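Local coordinates for protein geranyltranstransferase (Staphylococcus aureus, PDB 1RTR) that probably condenses isopentenyl diphosphate with dimethylallyl diphosphate and then with geranyl diphosphate, yielding farnesyl diphosphate, at residues 16-21 with 69-73; 136-140 with 187-192; 165-171 with 243-249. All coordinates share one frame; numbering follows the deposited sequence.

Contact 1 (16-21 with 69-73); sequences ELSVAI and IALEM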
loop_
_atom_site.group_PDB
_atom_site.type_symbol
_atom_site.label_atom_id
_atom_site.label_comp_id
_atom_site.label_asym_id
_atom_site.label_seq_id
_atom_site.Cartn_x
_atom_site.Cartn_y
_atom_site.Cartn_z
ATOM N N GLU A 16 3.271 7.378 20.160
ATOM C CA GLU A 16 2.391 6.512 19.381
ATOM C C GLU A 16 3.144 5.695 18.327
ATOM O O GLU A 16 2.843 4.528 18.126
ATOM C CB GLU A 16 1.260 7.315 18.746
ATOM C CG GLU A 16 0.318 7.937 19.765
ATOM C CD GLU A 16 -0.778 6.991 20.227
ATOM O OE1 GLU A 16 -0.817 5.818 19.775
ATOM O OE2 GLU A 16 -1.621 7.434 21.040
ATOM N N LEU A 17 4.135 6.298 17.681
ATOM C CA LEU A 17 4.877 5.605 16.636
ATOM C C LEU A 17 5.810 4.522 17.177
ATOM O O LEU A 17 6.046 3.528 16.497
ATOM C CB LEU A 17 5.667 6.593 15.774
ATOM C CG LEU A 17 4.927 7.522 14.807
ATOM C CD1 LEU A 17 5.910 8.518 14.220
ATOM C CD2 LEU A 17 4.227 6.765 13.693
ATOM N N SER A 18 6.344 4.719 18.386
ATOM C CA SER A 18 7.256 3.756 19.017
ATOM C C SER A 18 6.552 2.449 19.388
ATOM O O SER A 18 7.186 1.397 19.525
ATOM C CB SER A 18 7.902 4.359 20.272
ATOM O OG SER A 18 6.980 4.434 21.350
ATOM N N VAL A 19 5.238 2.528 19.539
ATOM C CA VAL A 19 4.449 1.403 19.991
ATOM C C VAL A 19 3.324 1.067 18.986
ATOM O O VAL A 19 2.306 0.487 19.356
ATOM C CB VAL A 19 3.934 1.685 21.437
ATOM C CG1 VAL A 19 2.662 2.548 21.429
ATOM C CG2 VAL A 19 3.747 0.396 22.221
ATOM N N ALA A 20 3.538 1.410 17.711
ATOM C CA ALA A 20 2.509 1.277 16.661
ATOM C C ALA A 20 2.552 -0.059 15.921
ATOM O O ALA A 20 1.609 -0.415 15.222
ATOM C CB ALA A 20 2.600 2.436 15.664
ATOM N N ILE A 21 3.661 -0.775 16.067
ATOM C CA ILE A 21 3.827 -2.103 15.493
ATOM C C ILE A 21 4.110 -3.080 16.634
ATOM O O ILE A 21 4.992 -2.838 17.453
ATOM C CB ILE A 21 4.986 -2.119 14.441
ATOM C CG1 ILE A 21 4.813 -1.009 13.402
ATOM C CG2 ILE A 21 5.111 -3.483 13.759
ATOM C CD1 ILE A 21 3.533 -1.101 12.566
ATOM N N ILE A 69 -0.876 8.856 12.045
ATOM C CA ILE A 69 0.084 7.751 12.158
ATOM C C ILE A 69 0.255 7.060 10.808
ATOM O O ILE A 69 1.385 6.837 10.357
ATOM C CB ILE A 69 -0.355 6.718 13.234
ATOM C CG1 ILE A 69 -0.394 7.345 14.632
ATOM C CG2 ILE A 69 0.567 5.517 13.233
ATOM C CD1 ILE A 69 0.960 7.909 15.110
ATOM N N ALA A 70 -0.869 6.720 10.173
ATOM C CA ALA A 70 -0.867 6.211 8.802
ATOM C C ALA A 70 -0.034 7.093 7.879
ATOM O O ALA A 70 0.843 6.600 7.171
ATOM C CB ALA A 70 -2.274 6.081 8.277
ATOM N N LEU A 71 -0.287 8.397 7.915
ATOM C CA LEU A 71 0.422 9.348 7.063
ATOM C C LEU A 71 1.932 9.270 7.255
ATOM O O LEU A 71 2.694 9.291 6.276
ATOM C CB LEU A 71 -0.077 10.774 7.321
ATOM C CG LEU A 71 0.441 11.906 6.425
ATOM C CD1 LEU A 71 0.458 11.526 4.915
ATOM C CD2 LEU A 71 -0.378 13.164 6.677
ATOM N N GLU A 72 2.371 9.170 8.512
ATOM C CA GLU A 72 3.807 9.068 8.795
ATOM C C GLU A 72 4.383 7.706 8.358
ATOM O O GLU A 72 5.546 7.628 7.924
ATOM C CB GLU A 72 4.108 9.384 10.269
ATOM C CG GLU A 72 5.589 9.484 10.626
ATOM C CD GLU A 72 6.288 10.727 10.078
ATOM O OE1 GLU A 72 5.618 11.633 9.525
ATOM O OE2 GLU A 72 7.536 10.797 10.196
ATOM N N MET A 73 3.573 6.648 8.454
ATOM C CA MET A 73 3.974 5.332 7.940
ATOM C C MET A 73 4.242 5.414 6.429
ATOM O O MET A 73 5.250 4.880 5.940
ATOM C CB MET A 73 2.902 4.274 8.237
ATOM C CG MET A 73 3.039 3.549 9.583
ATOM S SD MET A 73 1.614 2.508 9.980
ATOM C CE MET A 73 1.920 2.255 11.691
#
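Leu17 and Ile69 are the closest backbone pair between residues 16-21 and 69-73, their CA atoms 6.9 Å apart. This is apolar packing in the all-helical fold of the polyprenyl synthetases, the terpene synthase fold. Glu16 and Leu17 are helical and Val19 to Ile21 are loop, still within touch of the second helix; residues 69-73 are helical throughout, inside a helix that runs on both ways. Leu17 and Ile69 reach past each other in opposite directions, and the Leu17 CD2 methyl comes to 3.7 Å from Ile69 CD1. With Ile69 CG1 anti to its carbonyl carbon (chi1 -63°), CD1 reaches two consecutive residues and lies 3.7 Å from Glu16 CB as well. The other methyl of Leu17 serves a different neighbour: Leu17 CD1 sits 3.7 Å from Glu72 CG, the two side chains crossing at about a right angle. Glu72 thus offers its CG methylene here, while its carboxylate forms a salt bridge with Arg44. In the loop, Ala20 and Ile21 meet Met73, whose chain is extended beyond CG and delivers its terminal methyl to them. Around this patch, Leu122 of helix 105-124 touches Ile69, Leu38 of helix 30-38 touches Met73, and His147 of the second subunit packs on Ile21, placing the loop at the dimer interface. Met73 CE touches two apolar groups, 4.0 Å from Ala20 CB and 3.8 Å from Ile21 CD1.

Contact 2 (136-140 with 187-192); sequences KVLQR and MSAADI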
loop_
_atom_site.group_PDB
_atom_site.type_symbol
_atom_site.label_atom_id
_atom_site.label_comp_id
_atom_site.label_asym_id
_atom_site.label_seq_id
_atom_site.Cartn_x
_atom_site.Cartn_y
_atom_site.Cartn_z
ATOM N N LYS A 136 -13.463 8.036 2.832
ATOM C CA LYS A 136 -12.977 9.304 2.296
ATOM C C LYS A 136 -11.481 9.483 2.512
ATOM O O LYS A 136 -10.752 9.825 1.567
ATOM C CB LYS A 136 -13.734 10.470 2.907
ATOM C CG LYS A 136 -15.126 10.623 2.373
ATOM C CD LYS A 136 -15.697 11.944 2.832
ATOM C CE LYS A 136 -17.208 11.888 2.928
ATOM N NZ LYS A 136 -17.719 13.198 3.410
ATOM N N VAL A 137 -11.031 9.236 3.749
ATOM C CA VAL A 137 -9.618 9.302 4.093
ATOM C C VAL A 137 -8.795 8.291 3.285
ATOM O O VAL A 137 -7.758 8.646 2.708
ATOM C CB VAL A 137 -9.392 9.109 5.614
ATOM C CG1 VAL A 137 -7.907 9.161 5.954
ATOM C CG2 VAL A 137 -10.110 10.182 6.389
ATOM N N LEU A 138 -9.254 7.040 3.248
ATOM C CA LEU A 138 -8.536 5.967 2.546
ATOM C C LEU A 138 -8.412 6.269 1.057
ATOM O O LEU A 138 -7.330 6.155 0.482
ATOM C CB LEU A 138 -9.240 4.618 2.737
ATOM C CG LEU A 138 -8.954 3.879 4.038
ATOM C CD1 LEU A 138 -10.124 2.979 4.407
ATOM C CD2 LEU A 138 -7.674 3.062 3.959
ATOM N N GLN A 139 -9.531 6.661 0.451
ATOM C CA GLN A 139 -9.567 7.052 -0.950
ATOM C C GLN A 139 -8.545 8.133 -1.221
ATOM O O GLN A 139 -7.757 8.030 -2.159
ATOM C CB GLN A 139 -10.956 7.559 -1.331
ATOM C CG GLN A 139 -11.321 7.284 -2.772
ATOM C CD GLN A 139 -12.752 7.670 -3.091
ATOM O OE1 GLN A 139 -13.080 7.911 -4.254
ATOM N NE2 GLN A 139 -13.614 7.736 -2.061
ATOM N N ARG A 140 -8.549 9.155 -0.376
ATOM C CA ARG A 140 -7.640 10.274 -0.532
ATOM C C ARG A 140 -6.183 9.875 -0.328
ATOM O O ARG A 140 -5.302 10.302 -1.084
ATOM C CB ARG A 140 -8.048 11.406 0.402
ATOM C CG ARG A 140 -7.409 12.733 0.084
ATOM C CD ARG A 140 -7.733 13.816 1.091
ATOM N NE ARG A 140 -9.140 14.214 1.033
ATOM C CZ ARG A 140 -9.645 15.040 0.126
ATOM N NH1 ARG A 140 -10.935 15.341 0.163
ATOM N NH2 ARG A 140 -8.854 15.570 -0.810
ATOM N N MET A 187 -6.648 17.988 4.015
ATOM C CA MET A 187 -7.956 17.628 3.454
ATOM C C MET A 187 -8.587 16.420 4.143
ATOM O O MET A 187 -9.819 16.351 4.285
ATOM C CB MET A 187 -7.889 17.395 1.932
ATOM C CG MET A 187 -7.503 18.618 1.088
ATOM S SD MET A 187 -8.426 20.161 1.465
ATOM C CE MET A 187 -10.009 19.727 0.699
ATOM N N SER A 188 -7.766 15.463 4.565
ATOM C CA SER A 188 -8.267 14.388 5.423
ATOM C C SER A 188 -8.875 15.008 6.691
ATOM O O SER A 188 -9.968 14.614 7.127
ATOM C CB SER A 188 -7.170 13.372 5.764
ATOM O OG SER A 188 -6.257 13.907 6.713
ATOM N N ALA A 189 -8.197 16.013 7.241
ATOM C CA ALA A 189 -8.725 16.726 8.407
ATOM C C ALA A 189 -10.037 17.424 8.065
ATOM O O ALA A 189 -11.033 17.318 8.791
ATOM C CB ALA A 189 -7.698 17.711 8.975
ATOM N N ALA A 190 -10.060 18.115 6.937
ATOM C CA ALA A 190 -11.270 18.814 6.535
ATOM C C ALA A 190 -12.427 17.840 6.434
ATOM O O ALA A 190 -13.581 18.192 6.742
ATOM C CB ALA A 190 -11.049 19.515 5.224
ATOM N N ASP A 191 -12.107 16.617 6.004
ATOM C CA ASP A 191 -13.095 15.538 5.860
ATOM C C ASP A 191 -13.575 14.968 7.202
ATOM O O ASP A 191 -14.770 14.697 7.385
ATOM C CB ASP A 191 -12.545 14.425 4.957
ATOM C CG ASP A 191 -12.778 14.705 3.478
ATOM O OD1 ASP A 191 -13.557 15.634 3.163
ATOM O OD2 ASP A 191 -12.225 14.061 2.555
ATOM N N ILE A 192 -12.646 14.786 8.142
ATOM C CA ILE A 192 -13.022 14.356 9.479
ATOM C C ILE A 192 -13.875 15.440 10.148
ATOM O O ILE A 192 -14.881 15.127 10.800
ATOM C CB ILE A 192 -11.785 14.021 10.303
ATOM C CG1 ILE A 192 -11.126 12.751 9.763
ATOM C CG2 ILE A 192 -12.149 13.891 11.791
ATOM C CD1 ILE A 192 -9.627 12.705 9.960
HETATM O O HOH W 1 -16.536 14.970 5.473
HETATM O O HOH W 2 -10.175 12.825 3.253
#
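Arg140 and Asp191 reach for each other from opposite directions across two nearly antiparallel helices, 131-145 and 179-193; the axes of the short segments pass 9.7 Å apart at 165°. The pair belongs to the helical bundle of the polyprenyl synthetase fold. Arg140 NH1 donates to Asp191 OD2 at 3.0 Å in a fairly straight salt-bridge hydrogen bond. OD2 lies almost in the guanidinium plane, yet NH1 approaches it from above the carboxylate plane, the two flat groups being 49° apart. A second, weak bond runs from Arg140 NE to the same OD2. Water 2 reinforces this side, accepting from Arg140 NE at 2.8 Å and donating to Asp191 OD2. One face of the guanidinium is covered by Met187, whose CB stands 3.4 Å from Arg140 CZ, offset toward the rim. The arginine chain is extended as far as CD and then bends (chi3 -69°), laying the flat group over this methylene with its edge toward the carboxylate. Lys136 follows a slanting course past Asp191, and its NZ reaches the Asp191 carbonyl oxygen through water 1, to which it donates at 3.0 Å. Apart from these charges, Val137 CG2 meets Ile192 CG1 at 4.4 Å; Val137 also packs on Ile123 of helix 105-124, and Ile192 on Leu54 of helix 45-56. Asp191 OD1 has a long, weak ion pair with Lys200 of helix 197-227. With Arg140 and Lys136 both near, the aspartate is probably stabilised as the anion, and its OD2 takes the NH1 bond, a weak one from NE and a water.

Contact 3 (165-171 with 243-249); sequences IDLETLE and STYVSLL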
loop_
_atom_site.group_PDB
_atom_site.type_symbol
_atom_site.label_atom_id
_atom_site.label_comp_id
_atom_site.label_asym_id
_atom_site.label_seq_id
_atom_site.Cartn_x
_atom_site.Cartn_y
_atom_site.Cartn_z
ATOM N N ILE A 165 15.817 19.707 -16.823
ATOM C CA ILE A 165 14.380 19.779 -17.045
ATOM C C ILE A 165 13.914 21.210 -16.834
ATOM O O ILE A 165 14.549 21.955 -16.093
ATOM C CB ILE A 165 13.654 18.800 -16.096
ATOM C CG1 ILE A 165 14.169 18.944 -14.657
ATOM C CG2 ILE A 165 13.859 17.363 -16.568
ATOM C CD1 ILE A 165 13.166 18.565 -13.594
ATOM N N ASP A 166 12.817 21.588 -17.485
ATOM C CA ASP A 166 12.219 22.909 -17.301
ATOM C C ASP A 166 11.401 23.052 -15.996
ATOM O O ASP A 166 11.247 22.098 -15.232
ATOM C CB ASP A 166 11.404 23.322 -18.537
ATOM C CG ASP A 166 10.223 22.405 -18.817
ATOM O OD1 ASP A 166 9.595 21.900 -17.870
ATOM O OD2 ASP A 166 9.821 22.158 -19.973
ATOM N N LEU A 167 10.877 24.249 -15.754
ATOM C CA LEU A 167 10.210 24.559 -14.494
ATOM C C LEU A 167 8.841 23.890 -14.313
ATOM O O LEU A 167 8.446 23.613 -13.179
ATOM C CB LEU A 167 10.098 26.081 -14.299
ATOM C CG LEU A 167 9.612 26.597 -12.939
ATOM C CD1 LEU A 167 10.625 26.279 -11.843
ATOM C CD2 LEU A 167 9.317 28.081 -12.992
ATOM N N GLU A 168 8.112 23.640 -15.400
ATOM C CA GLU A 168 6.839 22.933 -15.259
ATOM C C GLU A 168 7.055 21.484 -14.815
ATOM O O GLU A 168 6.279 20.965 -14.025
ATOM C CB GLU A 168 5.940 23.003 -16.504
ATOM C CG GLU A 168 6.593 23.550 -17.747
ATOM C CD GLU A 168 5.594 24.182 -18.703
ATOM O OE1 GLU A 168 5.017 23.433 -19.535
ATOM O OE2 GLU A 168 5.400 25.423 -18.633
ATOM N N THR A 169 8.119 20.862 -15.315
ATOM C CA THR A 169 8.523 19.522 -14.913
ATOM C C THR A 169 8.944 19.477 -13.439
ATOM O O THR A 169 8.447 18.642 -12.676
ATOM C CB THR A 169 9.657 18.996 -15.841
ATOM O OG1 THR A 169 9.178 18.954 -17.189
ATOM C CG2 THR A 169 10.003 17.515 -15.538
ATOM N N LEU A 170 9.863 20.368 -13.066
ATOM C CA LEU A 170 10.308 20.532 -11.679
ATOM C C LEU A 170 9.136 20.697 -10.698
ATOM O O LEU A 170 9.120 20.096 -9.621
ATOM C CB LEU A 170 11.233 21.741 -11.568
ATOM C CG LEU A 170 12.418 21.748 -10.598
ATOM C CD1 LEU A 170 12.183 22.768 -9.525
ATOM C CD2 LEU A 170 12.738 20.380 -9.977
ATOM N N GLU A 171 8.161 21.511 -11.081
ATOM C CA GLU A 171 7.010 21.751 -10.232
ATOM C C GLU A 171 6.075 20.553 -10.183
ATOM O O GLU A 171 5.520 20.256 -9.119
ATOM C CB GLU A 171 6.260 22.996 -10.679
ATOM C CG GLU A 171 6.963 24.279 -10.278
ATOM C CD GLU A 171 6.295 25.490 -10.879
ATOM O OE1 GLU A 171 5.906 25.432 -12.074
ATOM O OE2 GLU A 171 6.147 26.491 -10.153
ATOM N N SER A 243 19.285 19.748 -10.834
ATOM C CA SER A 243 18.409 20.760 -11.406
ATOM C C SER A 243 17.351 21.232 -10.391
ATOM O O SER A 243 16.523 20.438 -9.931
ATOM C CB SER A 243 17.759 20.234 -12.683
ATOM O OG SER A 243 16.923 21.222 -13.260
ATOM N N THR A 244 17.388 22.525 -10.043
ATOM C CA THR A 244 16.670 23.039 -8.865
ATOM C C THR A 244 16.012 24.385 -9.108
ATOM O O THR A 244 16.066 24.918 -10.218
ATOM C CB THR A 244 17.620 23.187 -7.641
ATOM O OG1 THR A 244 18.457 24.345 -7.817
ATOM C CG2 THR A 244 18.608 22.000 -7.509
ATOM N N TYR A 245 15.408 24.936 -8.056
ATOM C CA TYR A 245 14.754 26.242 -8.146
ATOM C C TYR A 245 15.738 27.374 -8.404
ATOM O O TYR A 245 15.443 28.248 -9.219
ATOM C CB TYR A 245 13.907 26.548 -6.913
ATOM C CG TYR A 245 12.520 25.973 -7.010
ATOM C CD1 TYR A 245 12.183 24.817 -6.309
ATOM C CD2 TYR A 245 11.548 26.566 -7.816
ATOM C CE1 TYR A 245 10.923 24.271 -6.401
ATOM C CE2 TYR A 245 10.284 26.025 -7.913
ATOM C CZ TYR A 245 9.981 24.871 -7.202
ATOM O OH TYR A 245 8.727 24.308 -7.285
ATOM N N VAL A 246 16.895 27.355 -7.737
ATOM C CA VAL A 246 17.877 28.416 -7.926
ATOM C C VAL A 246 18.667 28.259 -9.232
ATOM O O VAL A 246 19.097 29.262 -9.820
ATOM C CB VAL A 246 18.802 28.696 -6.667
ATOM C CG1 VAL A 246 18.373 27.906 -5.447
ATOM C CG2 VAL A 246 20.287 28.491 -6.972
ATOM N N SER A 247 18.839 27.020 -9.694
ATOM C CA SER A 247 19.563 26.756 -10.939
ATOM C C SER A 247 18.737 27.099 -12.173
ATOM O O SER A 247 19.283 27.260 -13.265
ATOM C CB SER A 247 20.042 25.306 -11.005
ATOM O OG SER A 247 19.094 24.482 -11.657
ATOM N N LEU A 248 17.426 27.201 -12.011
ATOM C CA LEU A 248 16.564 27.581 -13.119
ATOM C C LEU A 248 16.214 29.071 -13.084
ATOM O O LEU A 248 16.123 29.717 -14.127
ATOM C CB LEU A 248 15.286 26.744 -13.120
ATOM C CG LEU A 248 15.407 25.264 -13.502
ATOM C CD1 LEU A 248 14.207 24.477 -12.974
ATOM C CD2 LEU A 248 15.544 25.072 -15.001
ATOM N N LEU A 249 16.038 29.610 -11.882
ATOM C CA LEU A 249 15.463 30.931 -11.699
ATOM C C LEU A 249 16.509 31.909 -11.191
ATOM O O LEU A 249 16.296 33.129 -11.180
ATOM C CB LEU A 249 14.323 30.853 -10.683
ATOM C CG LEU A 249 12.850 30.826 -11.094
ATOM C CD1 LEU A 249 12.615 30.406 -12.536
ATOM C CD2 LEU A 249 12.096 29.919 -10.141
HETATM O O HOH W 3 6.467 26.450 -7.500
#
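Leu170 lies over the Tyr245 ring where the first turns of helices 167-177 and 245-270 pack nearly antiparallel (164°), the axes of their short segments 11.1 Å apart. Two capped helix starts thus meet at the surface of the all-helical polyprenyl synthetase fold. The aromatic part is a CH-pi contact: Leu170 CD1 stands 3.7 Å from the centroid of the Tyr245 ring, only 12° off its normal. Leu167 crosses the tyrosine at about a right angle, its CD1 coming obliquely to 4.0 Å from Tyr245 CE2. Met212 and Ile216 of helix 197-227 also pack on this tyrosine. The aliphatic part centres on Leu248, whose CD1 meets Leu170 CG as well as Leu167 CD1, while its CD2 lies against the Ile165 carbonyl oxygen. Leu167 CG is anti to the backbone N (chi1 -171°), and its branches divide the work: CD1 goes to the tyrosine and Leu248, CD2 to Leu249 CD1 at 4.1 Å. The capping bonds lie within each segment. Asp166 OD1 accepts from Thr169 N at 3.1 Å, nearly along the axis of its C-O bond. At the other helix start Thr244 and Ser247 form a capping box: Ser247 N donates to Thr244 OG1, and Thr244 N donates to Ser247 OG at 3.1 Å. The next amide, Tyr245 N, is bound by Asp219 of helix 197-227. The remaining contact is polar: Glu171 CG passes 3.5 Å from Tyr245 OH, and water 3 joins that hydroxyl to Glu171 OE2, donating to the carboxylate at 2.7 Å.

Overall arrangement
From the N terminus, contact 1 comes first: residues 69-73 return to 16-21 and close a loop of 47 residues, joining helix 6-18 to helix 65-83. Contact 2 opens only afterwards, in series, its centre 18 Å from that of contact 1; it joins helix 131-145 to helix 179-193 over 46 intervening residues. Among these lies 165-171, whose partner 243-249 comes later still, so contacts 2 and 3 cross along the chain. Contact 3 joins helix 167-177 to the start of helix 245-270 over 71 residues. Helices 167-177 and 179-193 are consecutive, yet the nearest atoms of contacts 2 and 3 are about 17 Å apart. Contacts 1 and 3 lie on opposite sides of the chain's centre.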